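Local structure of 26.7 kDa salivary protein (Phlebotomus duboscqi, 6MT7) at residues A[66-69]-A[70-74]; A[107-110]-A[111-115]; A[183-186]-A[187-191]. The protein binds and sequesters cysteinyl leukotrienes and a thromboxane A2 analogue, which helps the sand fly feed on blood and inhibits collagen-induced platelet aggregation. All coordinates share one frame; numbering follows the deposited sequence.

The three contacts follow one another along a mostly helical, disulfide-bonded chain of the PBP/GOBP family. Contacts 1 and 2 are neighbours: their centres, on helices 65-74 and 109-115, lie 13 Å apart, F72 CZ packs at 3.3 Å against L112 CD2, and Q71 NE2 probably donates to A115 O at 3.0 Å. Together they stand close to the bound Triton fragment, which L112 touches directly. Contact 3 opens helix 187-196 on the opposite side of the chain's centre, with its centre 33 Å from that of contact 1 and 35 Å from that of contact 2. It therefore shapes a part of the molecule remote from the lipid pocket.

Contact 1 of 3, residues A[66-69]-A[70-74]; sequences DRIM and EQFNS
R67 O is gripped twice: Q71 N donates to it at 3.0 Å, one helical turn on, and a water donates to it at 2.8 Å while also donating to Q71 OE1. That water ties the glutamine amide back to its own helix. The Q71 chain bends at chi2 (81°); OE1 also accepts from R6 N in the N-terminal segment and NE2 donates to A115 O, so both ends of this buried amide are satisfied.

On the more exposed flank, R67 and E70 run side by side. R67 NH1 donates to the syn lone pair of E70 OE1 at 2.7 Å, nearly within the guanidinium plane, although the two flat groups are turned 33° apart. The E70 chain is extended, with CG opposite the backbone N (chi1 177°), which brings its carboxylate alongside the guanidinium. A second water donates to E70 OE2 and accepts weakly from R67 NH1. D66 OD2 lies 3.6 Å from R67 NE but well out of the guanidinium plane, a purely electrostatic partner.

On the buried side I68 CG2 lies 4.0 Å from F72 CE2, while I68 O, which accepts from F72 N, sits at the ring edge, 3.2 Å from F72 CD2. One arginine among two acids probably tempers the repulsion between D66 and E70, and the arrangement leaves the charges on the more exposed side and I68 and F72 on the buried one.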
loop_
_atom_site.group_PDB
_atom_site.type_symbol
_atom_site.label_atom_id
_atom_site.label_comp_id
_atom_site.label_asym_id
_atom_site.label_seq_id
_atom_site.Cartn_x
_atom_site.Cartn_y
_atom_site.Cartn_z
ATOM N N ASP A 66 -11.374 -12.531 -5.821
ATOM C CA ASP A 66 -12.605 -12.142 -5.139
ATOM C C ASP A 66 -12.564 -10.675 -4.728
ATOM O O ASP A 66 -13.550 -9.946 -4.890
ATOM C CB ASP A 66 -12.859 -13.046 -3.926
ATOM C CG ASP A 66 -11.753 -12.963 -2.872
ATOM O OD1 ASP A 66 -10.562 -12.985 -3.239
ATOM O OD2 ASP A 66 -12.087 -12.899 -1.668
ATOM N N ARG A 67 -11.421 -10.215 -4.220
ATOM C CA ARG A 67 -11.334 -8.842 -3.740
ATOM C C ARG A 67 -11.174 -7.851 -4.883
ATOM O O ARG A 67 -11.569 -6.684 -4.748
ATOM C CB ARG A 67 -10.167 -8.703 -2.751
ATOM C CG ARG A 67 -10.308 -9.587 -1.488
ATOM C CD ARG A 67 -11.643 -9.375 -0.785
ATOM N NE ARG A 67 -11.685 -10.076 0.498
ATOM C CZ ARG A 67 -12.599 -9.867 1.440
ATOM N NH1 ARG A 67 -13.564 -8.981 1.260
ATOM N NH2 ARG A 67 -12.542 -10.558 2.574
ATOM N N ILE A 68 -10.577 -8.285 -5.994
ATOM C CA ILE A 68 -10.511 -7.449 -7.190
ATOM C C ILE A 68 -11.916 -7.186 -7.715
ATOM O O ILE A 68 -12.279 -6.046 -8.031
ATOM C CB ILE A 68 -9.621 -8.113 -8.260
ATOM C CG1 ILE A 68 -8.164 -8.159 -7.797
ATOM C CG2 ILE A 68 -9.729 -7.361 -9.592
ATOM C CD1 ILE A 68 -7.273 -9.078 -8.643
HETATM N N MSE A 69 -12.734 -8.234 -7.780
HETATM C CA MSE A 69 -14.109 -8.107 -8.233
HETATM C C MSE A 69 -14.903 -7.218 -7.280
HETATM O O MSE A 69 -15.726 -6.400 -7.706
HETATM C CB MSE A 69 -14.726 -9.500 -8.351
HETATM C CG MSE A 69 -14.227 -10.157 -9.613
HETATM SE SE MSE A 69 -14.974 -11.918 -9.901
HETATM C CE MSE A 69 -14.378 -12.690 -8.242
ATOM N N GLU A 70 -14.630 -7.369 -5.982
ATOM C CA GLU A 70 -15.277 -6.523 -4.983
ATOM C C GLU A 70 -14.930 -5.053 -5.187
ATOM O O GLU A 70 -15.786 -4.174 -5.010
ATOM C CB GLU A 70 -14.876 -6.974 -3.583
ATOM C CG GLU A 70 -15.439 -6.096 -2.488
ATOM C CD GLU A 70 -15.128 -6.614 -1.092
ATOM O OE1 GLU A 70 -14.529 -7.712 -0.978
ATOM O OE2 GLU A 70 -15.493 -5.917 -0.115
ATOM N N GLN A 71 -13.686 -4.761 -5.574
ATOM C CA GLN A 71 -13.335 -3.374 -5.845
ATOM C C GLN A 71 -14.201 -2.812 -6.964
ATOM O O GLN A 71 -14.737 -1.706 -6.852
ATOM C CB GLN A 71 -11.853 -3.242 -6.202
ATOM C CG GLN A 71 -11.387 -1.780 -6.256
ATOM C CD GLN A 71 -11.098 -1.229 -4.862
ATOM O OE1 GLN A 71 -10.919 -1.989 -3.914
ATOM N NE2 GLN A 71 -11.049 0.084 -4.737
ATOM N N PHE A 72 -14.347 -3.565 -8.057
ATOM C CA PHE A 72 -15.181 -3.094 -9.157
ATOM C C PHE A 72 -16.622 -2.916 -8.703
ATOM O O PHE A 72 -17.243 -1.877 -8.951
ATOM C CB PHE A 72 -15.111 -4.074 -10.325
ATOM C CG PHE A 72 -13.887 -3.926 -11.166
ATOM C CD1 PHE A 72 -13.897 -3.107 -12.283
ATOM C CD2 PHE A 72 -12.736 -4.621 -10.859
ATOM C CE1 PHE A 72 -12.767 -2.984 -13.077
ATOM C CE2 PHE A 72 -11.600 -4.490 -11.641
ATOM C CZ PHE A 72 -11.619 -3.675 -12.749
ATOM N N ASN A 73 -17.169 -3.921 -8.021
ATOM C CA ASN A 73 -18.566 -3.839 -7.606
ATOM C C ASN A 73 -18.803 -2.663 -6.670
ATOM O O ASN A 73 -19.802 -1.945 -6.802
ATOM C CB ASN A 73 -18.996 -5.148 -6.940
ATOM C CG ASN A 73 -19.151 -6.281 -7.936
ATOM O OD1 ASN A 73 -19.451 -6.057 -9.109
ATOM N ND2 ASN A 73 -18.949 -7.506 -7.472
ATOM N N SER A 74 -17.891 -2.440 -5.721
ATOM C CA SER A 74 -18.107 -1.378 -4.746
ATOM C C SER A 74 -18.016 0.003 -5.389
ATOM O O SER A 74 -18.642 0.955 -4.907
ATOM C CB SER A 74 -17.100 -1.502 -3.607
ATOM O OG SER A 74 -15.797 -1.182 -4.069
HETATM O O HOH W 1 -11.190 -4.612 -2.865
HETATM O O HOH W 2 -15.326 -6.595 2.497
#

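Contact 2 of 3, residues A[107-110]-A[111-115]; sequences NNVN and DLRTA
N108 O receives L112 N at 2.9 Å, the first of the successive i to i+4 backbone bonds, followed by R113 N to V109 O and T114 N to N110 O, that set up helix 109-115. N108 stands at the N-cap position, yet its side chain makes no capping bond. Its CG lies opposite the carbonyl carbon (chi1 -59°), and the amide is used elsewhere: ND2 donates to F104 O in the preceding helix, while OD1 accepts a hydrogen bond from a water at 2.7 Å. The same water donates to D111 OD2 at 2.8 Å, joining the cap residue to the first turn. An acid suits D111, for a carboxylate near the amino end of a helix is probably stabilised by the helix dipole.

The other side chains form two further pairings. V109 CG1 lies alongside the R113 chain, 4.1 Å from CD, so that the valine methyl packs on the aliphatic part of the arginine. N110 OD1 comes 4.0 Å from the same CD, its amide plane turned 45° from the guanidinium. R113 bends at chi3 (62°); NE donates to G118 O, and the head makes a cation-pi contact with W34, both residues probably part of the leukotriene C4 site, as in related proteins. A long chain with a charged end suits this place, since its methylenes pack on V109 while the guanidinium binds G118 O and W34. T114 OG1 sits 3.0 Å from N110 O, which already accepts from T114 N.

L112 turns inward, packing on F104 and F105 of helix 94-106 and lining the pocket of the Triton fragment. The loop residues V77 and P80 border the outer side chains at D111, T114 and N108, and R75 NH2, just beyond helix 65-74, donates to T114 O.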
loop_
_atom_site.group_PDB
_atom_site.type_symbol
_atom_site.label_atom_id
_atom_site.label_comp_id
_atom_site.label_asym_id
_atom_site.label_seq_id
_atom_site.Cartn_x
_atom_site.Cartn_y
_atom_site.Cartn_z
ATOM N N ASN A 107 -6.313 -3.802 -21.370
ATOM C CA ASN A 107 -7.636 -3.868 -21.974
ATOM C C ASN A 107 -8.709 -3.203 -21.124
ATOM O O ASN A 107 -9.870 -3.146 -21.543
ATOM C CB ASN A 107 -8.025 -5.334 -22.238
ATOM C CG ASN A 107 -7.082 -6.021 -23.212
ATOM O OD1 ASN A 107 -6.337 -5.360 -23.933
ATOM N ND2 ASN A 107 -7.119 -7.362 -23.249
ATOM N N ASN A 108 -8.358 -2.696 -19.945
ATOM C CA ASN A 108 -9.358 -2.100 -19.072
ATOM C C ASN A 108 -8.818 -0.886 -18.345
ATOM O O ASN A 108 -9.236 -0.616 -17.216
ATOM C CB ASN A 108 -9.856 -3.114 -18.045
ATOM C CG ASN A 108 -10.471 -4.319 -18.696
ATOM O OD1 ASN A 108 -11.615 -4.267 -19.125
ATOM N ND2 ASN A 108 -9.711 -5.402 -18.800
ATOM N N VAL A 109 -7.906 -0.132 -18.976
ATOM C CA VAL A 109 -7.120 0.854 -18.232
ATOM C C VAL A 109 -8.027 1.838 -17.512
ATOM O O VAL A 109 -7.882 2.080 -16.309
ATOM C CB VAL A 109 -6.151 1.609 -19.160
ATOM C CG1 VAL A 109 -5.287 2.552 -18.304
ATOM C CG2 VAL A 109 -5.290 0.660 -19.953
ATOM N N ASN A 110 -8.955 2.453 -18.240
ATOM C CA ASN A 110 -9.697 3.544 -17.628
ATOM C C ASN A 110 -10.695 3.042 -16.584
ATOM O O ASN A 110 -10.879 3.703 -15.553
ATOM C CB ASN A 110 -10.334 4.401 -18.723
ATOM C CG ASN A 110 -9.288 5.273 -19.428
ATOM O OD1 ASN A 110 -8.369 5.774 -18.778
ATOM N ND2 ASN A 110 -9.383 5.400 -20.742
ATOM N N ASP A 111 -11.298 1.863 -16.786
ATOM C CA ASP A 111 -12.129 1.275 -15.733
ATOM C C ASP A 111 -11.302 0.924 -14.504
ATOM O O ASP A 111 -11.778 1.045 -13.370
ATOM C CB ASP A 111 -12.833 0.015 -16.235
ATOM C CG ASP A 111 -14.074 0.312 -17.055
ATOM O OD1 ASP A 111 -14.585 1.452 -17.022
ATOM O OD2 ASP A 111 -14.539 -0.612 -17.740
ATOM N N LEU A 112 -10.070 0.459 -14.708
ATOM C CA LEU A 112 -9.199 0.182 -13.570
ATOM C C LEU A 112 -8.822 1.465 -12.842
ATOM O O LEU A 112 -8.790 1.496 -11.609
ATOM C CB LEU A 112 -7.950 -0.562 -14.036
ATOM C CG LEU A 112 -8.195 -2.049 -14.321
ATOM C CD1 LEU A 112 -6.990 -2.630 -15.059
ATOM C CD2 LEU A 112 -8.441 -2.792 -13.018
ATOM N N ARG A 113 -8.533 2.536 -13.589
ATOM C CA ARG A 113 -8.260 3.812 -12.935
ATOM C C ARG A 113 -9.477 4.291 -12.149
ATOM O O ARG A 113 -9.340 4.815 -11.034
ATOM C CB ARG A 113 -7.817 4.848 -13.972
ATOM C CG ARG A 113 -6.471 4.488 -14.593
ATOM C CD ARG A 113 -5.999 5.541 -15.594
ATOM N NE ARG A 113 -5.807 6.830 -14.943
ATOM C CZ ARG A 113 -5.459 7.937 -15.581
ATOM N NH1 ARG A 113 -5.264 7.899 -16.889
ATOM N NH2 ARG A 113 -5.301 9.074 -14.913
ATOM N N THR A 114 -10.680 4.083 -12.692
ATOM C CA THR A 114 -11.884 4.443 -11.942
ATOM C C THR A 114 -11.987 3.631 -10.653
ATOM O O THR A 114 -12.220 4.179 -9.571
ATOM C CB THR A 114 -13.136 4.225 -12.796
ATOM O OG1 THR A 114 -13.083 5.040 -13.982
ATOM C CG2 THR A 114 -14.392 4.578 -11.990
ATOM N N ALA A 115 -11.828 2.312 -10.756
ATOM C CA ALA A 115 -12.022 1.450 -9.595
ATOM C C ALA A 115 -10.972 1.684 -8.516
ATOM O O ALA A 115 -11.270 1.541 -7.324
ATOM C CB ALA A 115 -12.017 -0.011 -10.030
HETATM O O HOH W 3 -12.860 -1.893 -19.583
#

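Contact 3 of 3, residues A[183-186]-A[187-191]; sequences LGIT and DEQFA
T186 OG1 accepts from Q189 N at 3.0 Å, and Q189 OE1 in turn accepts from T186 N, also at 3.0 Å. The threonine hydroxyl sits between its own N and carbonyl carbon (chi1 67°), which turns it toward the start of the helix. Q189 has CG opposite its carbonyl carbon (chi1 -73°) and an extended chain beyond, which folds the amide back over the threonine. The donor T186 N stands above the carbonyl plane, 68° out of it, rather than on a lone pair. The amide also packs on T186, its NE2 3.6 Å from the methyl CG2.

This reciprocal pairing is a capping box, with T186 as the N-cap of helix 187-196. It gives Q189 N, a first-turn amide with no earlier helical carbonyl to meet, an acceptor, and in return holds the N-H of the cap residue. F190 N, donating to T186 O at 2.9 Å, begins the regular pattern. Glutamine suits its place because its carbonyl takes the N-H of T186, while NE2 donates to a water that itself donates to G184 O.

Beside the box, I185 sends CG2 to within 4.1 Å of F190 CB and 4.0 Å of Q189 CB. The buried F190 ring leads away from the turn and touches M209 of helix 203-216 and the loop residue L167, which suits an aromatic residue. G184 adopts backbone angles at which a beta carbon would jam against L183 O, hence glycine there.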
loop_
_atom_site.group_PDB
_atom_site.type_symbol
_atom_site.label_atom_id
_atom_site.label_comp_id
_atom_site.label_asym_id
_atom_site.label_seq_id
_atom_site.Cartn_x
_atom_site.Cartn_y
_atom_site.Cartn_z
ATOM N N LEU A 183 15.610 2.398 3.948
ATOM C CA LEU A 183 15.687 3.242 5.132
ATOM C C LEU A 183 16.622 2.690 6.195
ATOM O O LEU A 183 16.693 3.263 7.288
ATOM C CB LEU A 183 14.296 3.424 5.746
ATOM C CG LEU A 183 13.195 3.861 4.787
ATOM C CD1 LEU A 183 11.916 4.134 5.553
ATOM C CD2 LEU A 183 13.657 5.093 4.026
ATOM N N GLY A 184 17.331 1.601 5.902
ATOM C CA GLY A 184 18.250 1.011 6.852
ATOM C C GLY A 184 17.633 0.016 7.804
ATOM O O GLY A 184 18.209 -0.237 8.869
ATOM N N ILE A 185 16.473 -0.541 7.470
ATOM C CA ILE A 185 15.820 -1.570 8.276
ATOM C C ILE A 185 15.834 -2.851 7.455
ATOM O O ILE A 185 15.143 -2.943 6.432
ATOM C CB ILE A 185 14.380 -1.188 8.650
ATOM C CG1 ILE A 185 14.345 0.176 9.331
ATOM C CG2 ILE A 185 13.749 -2.268 9.538
ATOM C CD1 ILE A 185 14.741 0.136 10.764
ATOM N N THR A 186 16.605 -3.842 7.898
ATOM C CA THR A 186 16.676 -5.087 7.145
ATOM C C THR A 186 15.399 -5.895 7.339
ATOM O O THR A 186 14.593 -5.637 8.234
ATOM C CB THR A 186 17.865 -5.939 7.588
ATOM O OG1 THR A 186 17.645 -6.374 8.934
ATOM C CG2 THR A 186 19.173 -5.139 7.521
ATOM N N ASP A 187 15.237 -6.910 6.488
ATOM C CA ASP A 187 14.104 -7.817 6.636
ATOM C C ASP A 187 14.121 -8.504 7.999
ATOM O O ASP A 187 13.071 -8.682 8.622
ATOM C CB ASP A 187 14.120 -8.859 5.520
ATOM C CG ASP A 187 13.777 -8.277 4.157
ATOM O OD1 ASP A 187 13.293 -7.128 4.075
ATOM O OD2 ASP A 187 13.976 -9.004 3.163
ATOM N N GLU A 188 15.307 -8.913 8.468
ATOM C CA GLU A 188 15.411 -9.531 9.788
ATOM C C GLU A 188 15.018 -8.559 10.891
ATOM O O GLU A 188 14.334 -8.936 11.850
ATOM C CB GLU A 188 16.829 -10.039 10.025
ATOM C CG GLU A 188 17.138 -11.319 9.279
ATOM C CD GLU A 188 16.322 -12.481 9.800
ATOM O OE1 GLU A 188 15.575 -13.067 8.984
ATOM O OE2 GLU A 188 16.431 -12.811 11.008
ATOM N N GLN A 189 15.460 -7.304 10.785
ATOM C CA GLN A 189 15.097 -6.324 11.803
ATOM C C GLN A 189 13.596 -6.092 11.810
ATOM O O GLN A 189 12.955 -6.112 12.867
ATOM C CB GLN A 189 15.859 -5.017 11.571
ATOM C CG GLN A 189 17.338 -5.144 11.947
ATOM C CD GLN A 189 18.230 -4.198 11.174
ATOM O OE1 GLN A 189 17.770 -3.197 10.641
ATOM N NE2 GLN A 189 19.518 -4.524 11.097
ATOM N N PHE A 190 13.007 -5.905 10.631
ATOM C CA PHE A 190 11.569 -5.675 10.593
ATOM C C PHE A 190 10.809 -6.873 11.144
ATOM O O PHE A 190 9.860 -6.708 11.923
ATOM C CB PHE A 190 11.107 -5.361 9.175
ATOM C CG PHE A 190 9.703 -4.852 9.119
ATOM C CD1 PHE A 190 9.432 -3.512 9.370
ATOM C CD2 PHE A 190 8.650 -5.710 8.842
ATOM C CE1 PHE A 190 8.111 -3.036 9.335
ATOM C CE2 PHE A 190 7.342 -5.239 8.808
ATOM C CZ PHE A 190 7.076 -3.906 9.062
ATOM N N ALA A 191 11.216 -8.088 10.748
ATOM C CA ALA A 191 10.585 -9.296 11.276
ATOM C C ALA A 191 10.664 -9.348 12.793
ATOM O O ALA A 191 9.712 -9.782 13.456
ATOM C CB ALA A 191 11.240 -10.550 10.684
HETATM O O HOH W 4 20.347 -1.943 9.768
#